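Local coordinates for PDZ domain protein (Parabacteroides distasonis, PDB 4L8N), which is of unknown function but carries N-terminal and C-terminal PDZ domains together with a DUF4136 domain, and binds magnesium, at residues Gly425-Thr430 against Ile444-Arg449; Asn308-Ser313 against Phe411-Tyr416; Ala115-Glu120 against Pro419-Ser424. All coordinates share one frame; numbering follows the deposited sequence.

Contact 1: residues Gly425-Thr430 against Ile444-Arg449; sequences GNNACT and IRPTIR
C429 and I444 meet as a hydrogen-bonded pair of the antiparallel beta hairpin built from strands 429-435 and 438-456, each giving its amide to the other's carbonyl. The I444 N to C429 O bond measures 2.7 Å, with the donor nearly in line with C=O (167°). In the return bond, 3.0 Å from C429 N to I444 O, the donor stands above the carbonyl plane. No second bridge forms between the segments: A428 CA lies 4.2 Å from R445 CA, but the touching parts run 113° apart.

The apolar contact is between C429 and P446: C429 SG, anti to its own carbonyl carbon, reaches to 4.0 Å from P446 CG. Separately, P446 CD makes a van der Waals contact of a CH group with a polar atom, 3.4 Å from N427 O. The N427 side chain crosses the proline obliquely, and its OD1 accepts a hydrogen bond from N308.

The polar group is the R445 guanidinium. The arginine chain bends at chi3 (-84°), which places NE, and A428 N lies over one guanidinium face. Water 1 sits in plane at the edge, 3.0 Å from R445 NH1, and gives a weak bond of 3.5 Å to G425 O, bridging the segments through solvent. N426 OD1 comes only to 3.6 Å from R445 NH2, with the amide steeply inclined to the guanidinium.

C429 and I444 project from the same sheet face, where I444 packs on P330 and A331 of helix 330-333. Further along, strand 438-456 pairs with strand 298-309 through T447 with Y309 and R449 with Y307.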
# COMPACT_ATOMS: atom_id res chain seq x y z
N GLY A 425 -23.77 -47.12 -1.16
CA GLY A 425 -24.26 -46.23 -2.22
C GLY A 425 -25.73 -45.86 -2.09
O GLY A 425 -26.47 -45.82 -3.08
N ASN A 426 -26.15 -45.57 -0.85
CA ASN A 426 -27.53 -45.25 -0.55
C ASN A 426 -27.63 -44.12 0.46
O ASN A 426 -27.43 -44.32 1.67
CB ASN A 426 -28.25 -46.51 -0.04
CG ASN A 426 -29.70 -46.30 0.26
OD1 ASN A 426 -30.45 -45.71 -0.54
ND2 ASN A 426 -30.12 -46.76 1.44
N ASN A 427 -28.00 -42.93 -0.06
CA ASN A 427 -28.17 -41.71 0.73
C ASN A 427 -29.53 -41.70 1.47
O ASN A 427 -29.73 -40.87 2.34
CB ASN A 427 -28.00 -40.47 -0.15
CG ASN A 427 -27.78 -39.18 0.62
OD1 ASN A 427 -27.04 -39.13 1.60
ND2 ASN A 427 -28.45 -38.11 0.21
N ALA A 428 -30.43 -42.65 1.19
CA ALA A 428 -31.73 -42.74 1.87
C ALA A 428 -31.56 -43.21 3.33
O ALA A 428 -30.91 -44.23 3.59
CB ALA A 428 -32.65 -43.67 1.11
N CYS A 429 -32.12 -42.44 4.27
CA CYS A 429 -31.99 -42.68 5.72
C CYS A 429 -33.28 -43.25 6.27
O CYS A 429 -34.36 -42.85 5.86
CB CYS A 429 -31.60 -41.39 6.44
SG CYS A 429 -30.25 -40.46 5.64
N THR A 430 -33.14 -44.20 7.20
CA THR A 430 -34.27 -44.87 7.84
C THR A 430 -34.57 -44.16 9.14
O THR A 430 -33.70 -44.04 10.00
CB THR A 430 -33.96 -46.37 8.04
OG1 THR A 430 -33.81 -46.99 6.77
CG2 THR A 430 -35.03 -47.08 8.83
N ILE A 444 -36.44 -41.74 4.46
CA ILE A 444 -36.42 -40.37 3.99
C ILE A 444 -35.22 -40.18 3.10
O ILE A 444 -34.10 -40.32 3.56
CB ILE A 444 -36.44 -39.35 5.17
CG1 ILE A 444 -37.69 -39.54 6.06
CG2 ILE A 444 -36.35 -37.92 4.63
CD1 ILE A 444 -37.83 -38.60 7.29
N ARG A 445 -35.45 -39.90 1.81
CA ARG A 445 -34.34 -39.56 0.95
C ARG A 445 -34.17 -38.06 1.10
O ARG A 445 -35.08 -37.30 0.75
CB ARG A 445 -34.48 -39.99 -0.50
CG ARG A 445 -33.14 -39.74 -1.21
CD ARG A 445 -33.13 -40.17 -2.65
NE ARG A 445 -32.83 -41.58 -2.80
CZ ARG A 445 -31.62 -42.09 -2.97
NH1 ARG A 445 -30.56 -41.30 -3.01
NH2 ARG A 445 -31.47 -43.39 -3.13
N PRO A 446 -33.06 -37.59 1.70
CA PRO A 446 -32.91 -36.16 1.90
C PRO A 446 -32.54 -35.45 0.62
O PRO A 446 -32.13 -36.07 -0.38
CB PRO A 446 -31.78 -36.06 2.93
CG PRO A 446 -31.50 -37.46 3.38
CD PRO A 446 -31.89 -38.31 2.23
N THR A 447 -32.68 -34.13 0.67
CA THR A 447 -32.24 -33.25 -0.39
C THR A 447 -30.96 -32.66 0.12
O THR A 447 -30.75 -32.57 1.33
CB THR A 447 -33.31 -32.23 -0.76
OG1 THR A 447 -33.79 -31.57 0.42
CG2 THR A 447 -34.46 -32.85 -1.54
N ILE A 448 -30.08 -32.30 -0.79
CA ILE A 448 -28.78 -31.81 -0.39
C ILE A 448 -28.82 -30.29 -0.45
O ILE A 448 -29.08 -29.68 -1.50
CB ILE A 448 -27.66 -32.47 -1.25
CG1 ILE A 448 -27.57 -34.00 -0.92
CG2 ILE A 448 -26.32 -31.79 -1.05
CD1 ILE A 448 -26.56 -34.83 -1.70
N ARG A 449 -28.67 -29.69 0.73
CA ARG A 449 -28.65 -28.25 0.85
C ARG A 449 -27.22 -27.88 0.77
O ARG A 449 -26.42 -28.39 1.55
CB ARG A 449 -29.33 -27.74 2.13
CG ARG A 449 -30.81 -27.71 2.02
CD ARG A 449 -31.42 -26.81 3.05
NE ARG A 449 -32.85 -26.63 2.79
CZ ARG A 449 -33.64 -25.80 3.47
NH1 ARG A 449 -33.15 -25.07 4.46
NH2 ARG A 449 -34.92 -25.71 3.16
O HOH W 1 -28.09 -42.84 -3.72

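Contact 2: residues Asn308-Ser313 against Phe411-Tyr416; sequences NYTGIS and FSYLYY
The Y413 ring meets T310 obliquely, T310 CG2 lying 4.0 Å from Y413 CE1 and the two side chains crossing at about a right angle. One face of this ring carries L414 CG, displaced toward the rim; N308 O also approaches it obliquely. A second flat group, the N308 amide, is inclined by 60° to the Y416 ring and touches that residue at its CB, 3.3 Å from N308 ND2. The motif is a 3-10 turn that includes residues 412-414, docked on the end of strand 298-309, where the chain turns toward strand 312-315.

With CG between the backbone N and the carbonyl carbon (chi1 82°), the Y413 ring is set beside T310. Its hydroxyl bonds to E107, as does T310 OG1, so the helix 107-113 residue links the polar ends of the touching pair.

Two bonds fasten the turn to the strand. Backbone to backbone, N308 N donates to L414 O over 2.7 Å. The side chain adds N308 ND2 to Y413 O at 2.8 Å, with a C=O...donor angle of 178°. Y413 O also accepts from Y416 N at 3.1 Å, a bond of the turn itself, so two donors grip this oxygen. N308 ND2 has a further acceptor in N427 OD1, which helps fix the rotation of the amide. An alanine at N308 would keep the backbone bond but would probably deprive Y413 O of its cross-segment donor and N427 OD1 of its mate, opening a gap beside Y416. The L414 side chain adds a methyl-to-carbonyl contact, CD2 lying 3.5 Å from N308 O.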
# COMPACT_ATOMS: atom_id res chain seq x y z
N ASN A 308 -27.41 -33.04 4.55
CA ASN A 308 -28.63 -33.77 4.18
C ASN A 308 -29.78 -33.12 4.93
O ASN A 308 -29.76 -33.07 6.18
CB ASN A 308 -28.55 -35.27 4.52
CG ASN A 308 -27.94 -36.18 3.48
OD1 ASN A 308 -27.87 -35.89 2.27
ND2 ASN A 308 -27.56 -37.35 3.92
N TYR A 309 -30.75 -32.58 4.17
CA TYR A 309 -31.92 -31.90 4.69
C TYR A 309 -33.17 -32.79 4.62
O TYR A 309 -33.51 -33.30 3.55
CB TYR A 309 -32.13 -30.61 3.90
CG TYR A 309 -33.43 -29.90 4.21
CD1 TYR A 309 -33.58 -29.16 5.38
CD2 TYR A 309 -34.51 -29.95 3.33
CE1 TYR A 309 -34.77 -28.49 5.67
CE2 TYR A 309 -35.69 -29.28 3.60
CZ TYR A 309 -35.82 -28.55 4.77
OH TYR A 309 -36.98 -27.87 5.05
N THR A 310 -33.88 -32.92 5.76
CA THR A 310 -35.14 -33.65 5.89
C THR A 310 -36.27 -32.65 6.29
O THR A 310 -37.42 -32.84 5.91
CB THR A 310 -35.05 -34.80 6.90
OG1 THR A 310 -35.02 -34.26 8.22
CG2 THR A 310 -33.87 -35.74 6.65
N GLY A 311 -35.93 -31.62 7.04
CA GLY A 311 -36.88 -30.61 7.48
C GLY A 311 -37.28 -30.72 8.93
O GLY A 311 -38.12 -29.95 9.39
N ILE A 312 -36.69 -31.69 9.67
CA ILE A 312 -37.00 -31.94 11.09
C ILE A 312 -36.21 -30.96 11.97
O ILE A 312 -35.02 -30.73 11.76
CB ILE A 312 -36.71 -33.43 11.51
CG1 ILE A 312 -37.55 -34.44 10.70
CG2 ILE A 312 -36.91 -33.67 13.02
CD1 ILE A 312 -36.90 -35.86 10.55
N SER A 313 -36.91 -30.40 12.97
CA SER A 313 -36.36 -29.57 14.03
C SER A 313 -36.47 -30.39 15.35
O SER A 313 -37.47 -31.08 15.55
CB SER A 313 -37.08 -28.24 14.09
OG SER A 313 -36.73 -27.47 12.95
N PHE A 411 -26.69 -38.24 14.55
CA PHE A 411 -26.76 -37.05 13.70
C PHE A 411 -25.81 -37.12 12.50
O PHE A 411 -25.89 -36.26 11.63
CB PHE A 411 -26.51 -35.79 14.53
CG PHE A 411 -27.60 -35.48 15.53
CD1 PHE A 411 -28.84 -34.99 15.12
CD2 PHE A 411 -27.38 -35.63 16.90
CE1 PHE A 411 -29.84 -34.69 16.05
CE2 PHE A 411 -28.37 -35.31 17.83
CZ PHE A 411 -29.60 -34.84 17.39
N SER A 412 -24.99 -38.17 12.39
CA SER A 412 -24.07 -38.32 11.24
C SER A 412 -24.83 -38.44 9.88
O SER A 412 -24.21 -38.31 8.83
CB SER A 412 -23.12 -39.51 11.42
OG SER A 412 -23.81 -40.74 11.31
N TYR A 413 -26.16 -38.66 9.91
CA TYR A 413 -27.05 -38.75 8.74
C TYR A 413 -26.98 -37.43 7.94
O TYR A 413 -27.17 -37.44 6.72
CB TYR A 413 -28.51 -39.08 9.18
CG TYR A 413 -29.34 -37.88 9.64
CD1 TYR A 413 -30.07 -37.12 8.73
CD2 TYR A 413 -29.40 -37.53 10.99
CE1 TYR A 413 -30.81 -36.01 9.14
CE2 TYR A 413 -30.14 -36.42 11.41
CZ TYR A 413 -30.85 -35.67 10.49
OH TYR A 413 -31.60 -34.61 10.90
N LEU A 414 -26.70 -36.32 8.63
CA LEU A 414 -26.53 -35.00 8.03
C LEU A 414 -25.44 -35.02 6.98
O LEU A 414 -25.49 -34.19 6.06
CB LEU A 414 -26.20 -33.96 9.11
CG LEU A 414 -27.35 -33.63 10.08
CD1 LEU A 414 -26.82 -33.02 11.35
CD2 LEU A 414 -28.42 -32.76 9.44
N TYR A 415 -24.47 -35.97 7.10
CA TYR A 415 -23.36 -36.08 6.15
C TYR A 415 -23.32 -37.46 5.46
O TYR A 415 -22.28 -37.88 4.99
CB TYR A 415 -22.03 -35.76 6.86
CG TYR A 415 -21.92 -34.31 7.29
CD1 TYR A 415 -21.86 -33.28 6.34
CD2 TYR A 415 -21.98 -33.95 8.64
CE1 TYR A 415 -21.79 -31.94 6.73
CE2 TYR A 415 -21.93 -32.61 9.03
CZ TYR A 415 -21.80 -31.61 8.08
OH TYR A 415 -21.70 -30.29 8.43
N TYR A 416 -24.49 -38.10 5.29
CA TYR A 416 -24.60 -39.42 4.67
C TYR A 416 -24.31 -39.44 3.17
O TYR A 416 -24.20 -40.54 2.60
CB TYR A 416 -25.95 -40.05 4.95
CG TYR A 416 -25.82 -41.14 5.98
CD1 TYR A 416 -25.00 -40.98 7.10
CD2 TYR A 416 -26.45 -42.37 5.80
CE1 TYR A 416 -24.82 -42.00 8.02
CE2 TYR A 416 -26.24 -43.42 6.70
CZ TYR A 416 -25.46 -43.22 7.83
OH TYR A 416 -25.31 -44.22 8.76

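Contact 3: residues Ala115-Glu120 against Pro419-Ser424; sequences AMYSLE and PYINPS
Y420 points its ring at the loop holding S118 and E120, and the two residues meet it from different directions. S118 comes at the edge: its CB lies in the ring plane, and S118 OG hydrogen-bonds to Y420 OH. The modelled 2.5 Å between those two oxygens is very short, so the exact length is doubtful. E120 OE2 lies over one face of the ring, the side chain sliding past Y420 in the opposite direction with the carboxylate plane 15° from the ring plane. A bend at chi2 (93°) helps bring E120 CD to 4.1 Å from Y420 CZ. W390 N bonds to E120 OE2, which helps hold the carboxylate in that pose.

Beside this, I421 crosses Y117 at about a right angle, with I421 CD1 3.9 Å from Y117 CB. The Y117 carbonyl oxygen sits 3.3 Å from Y420 CE1 and accepts a hydrogen bond from W390 NE1.

The contact joins two loops, one between helix 107-113 and strand 123-135, the other between helix 395-402 and strand 429-435. Helix 395-402 flanks it: Y395 meets the Y420 ring edge-to-face, and S402 touches I421.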
# COMPACT_ATOMS: atom_id res chain seq x y z
N ALA A 115 -19.72 -30.25 12.23
CA ALA A 115 -18.93 -29.91 11.03
C ALA A 115 -17.64 -30.73 10.85
O ALA A 115 -17.17 -30.91 9.73
CB ALA A 115 -18.60 -28.43 11.03
N MSE A 116 -17.07 -31.24 11.94
CA MSE A 116 -15.84 -31.95 11.80
C MSE A 116 -16.03 -33.36 11.26
O MSE A 116 -15.05 -33.99 10.87
CB MSE A 116 -15.01 -31.87 13.05
CG MSE A 116 -14.25 -30.55 13.08
SE MSE A 116 -13.37 -30.28 14.73
CE MSE A 116 -13.65 -28.27 14.91
N TYR A 117 -17.28 -33.78 11.04
CA TYR A 117 -17.54 -35.00 10.30
C TYR A 117 -17.13 -34.74 8.84
O TYR A 117 -16.65 -35.65 8.14
CB TYR A 117 -19.03 -35.36 10.34
CG TYR A 117 -19.60 -36.00 11.59
CD1 TYR A 117 -18.87 -36.94 12.31
CD2 TYR A 117 -20.93 -35.81 11.94
CE1 TYR A 117 -19.42 -37.60 13.41
CE2 TYR A 117 -21.50 -36.47 13.03
CZ TYR A 117 -20.73 -37.35 13.78
OH TYR A 117 -21.28 -37.96 14.87
N SER A 118 -17.36 -33.47 8.38
CA SER A 118 -17.12 -33.07 7.01
C SER A 118 -16.63 -31.63 6.85
O SER A 118 -17.37 -30.79 6.33
CB SER A 118 -18.39 -33.26 6.20
OG SER A 118 -18.09 -33.20 4.82
N LEU A 119 -15.35 -31.35 7.22
CA LEU A 119 -14.74 -30.01 7.08
C LEU A 119 -14.63 -29.62 5.61
O LEU A 119 -14.65 -28.44 5.29
CB LEU A 119 -13.36 -29.92 7.74
CG LEU A 119 -13.31 -29.70 9.24
CD1 LEU A 119 -11.89 -29.45 9.69
CD2 LEU A 119 -14.16 -28.52 9.67
N GLU A 120 -14.52 -30.63 4.75
CA GLU A 120 -14.46 -30.57 3.30
C GLU A 120 -15.65 -29.84 2.73
O GLU A 120 -15.53 -29.23 1.66
CB GLU A 120 -14.44 -32.00 2.72
CG GLU A 120 -13.13 -32.72 2.91
CD GLU A 120 -12.98 -33.59 4.14
OE1 GLU A 120 -13.66 -33.34 5.16
OE2 GLU A 120 -12.15 -34.52 4.08
N PRO A 419 -18.57 -40.32 1.39
CA PRO A 419 -18.15 -41.72 1.54
C PRO A 419 -17.26 -41.98 2.78
O PRO A 419 -17.09 -43.14 3.18
CB PRO A 419 -17.39 -41.98 0.23
CG PRO A 419 -16.81 -40.67 -0.11
CD PRO A 419 -17.89 -39.69 0.24
N TYR A 420 -16.69 -40.89 3.38
CA TYR A 420 -15.94 -40.97 4.64
C TYR A 420 -16.92 -41.08 5.87
O TYR A 420 -16.46 -41.16 7.00
CB TYR A 420 -14.95 -39.81 4.79
CG TYR A 420 -15.46 -38.45 4.38
CD1 TYR A 420 -16.21 -37.67 5.26
CD2 TYR A 420 -15.14 -37.91 3.14
CE1 TYR A 420 -16.63 -36.39 4.91
CE2 TYR A 420 -15.57 -36.64 2.78
CZ TYR A 420 -16.31 -35.88 3.67
OH TYR A 420 -16.77 -34.63 3.30
N ILE A 421 -18.24 -41.08 5.64
CA ILE A 421 -19.26 -41.26 6.69
C ILE A 421 -20.14 -42.47 6.30
O ILE A 421 -20.29 -43.38 7.10
CB ILE A 421 -20.13 -39.97 6.98
CG1 ILE A 421 -19.29 -38.74 7.35
CG2 ILE A 421 -21.21 -40.25 8.02
CD1 ILE A 421 -18.47 -38.79 8.65
N ASN A 422 -20.70 -42.46 5.07
CA ASN A 422 -21.58 -43.50 4.56
C ASN A 422 -20.98 -44.13 3.29
O ASN A 422 -21.21 -43.64 2.17
CB ASN A 422 -22.98 -42.97 4.29
CG ASN A 422 -23.96 -44.01 3.80
OD1 ASN A 422 -23.87 -45.19 4.14
ND2 ASN A 422 -24.91 -43.59 2.97
N PRO A 423 -20.23 -45.25 3.45
CA PRO A 423 -19.61 -45.91 2.28
C PRO A 423 -20.66 -46.50 1.33
O PRO A 423 -20.54 -46.28 0.12
CB PRO A 423 -18.68 -46.96 2.88
CG PRO A 423 -19.21 -47.20 4.23
CD PRO A 423 -19.89 -45.96 4.71
N SER A 424 -21.74 -47.14 1.85
CA SER A 424 -22.85 -47.70 1.05
C SER A 424 -23.38 -46.66 0.03
O SER A 424 -23.38 -45.45 0.32
CB SER A 424 -23.97 -48.21 1.94
OG SER A 424 -24.82 -47.19 2.42

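How the contacts relate
Contacts 2 and 3 are buried, whereas contact 1 is partly exposed and includes a water bridge, one of whose bonds is weak. Contact 1 is strand pairing within a hairpin; contact 2 sets a 3-10 turn on strand 298-309, the neighbour of strand 438-456 in the same sheet; contact 3 joins two loops without strand pairing. Their chemistry follows: reciprocal backbone bonds in the first, one backbone bond plus one from an asparagine side-chain amide in the second, and side-chain hydroxyl and ring contacts in the third. Contacts 1 and 2 touch, their centres about 8 Å apart. Contacts 2 and 3 share the loop before strand 429-435, where Y415 packs on S118 and Y416 O accepts from N422 ND2.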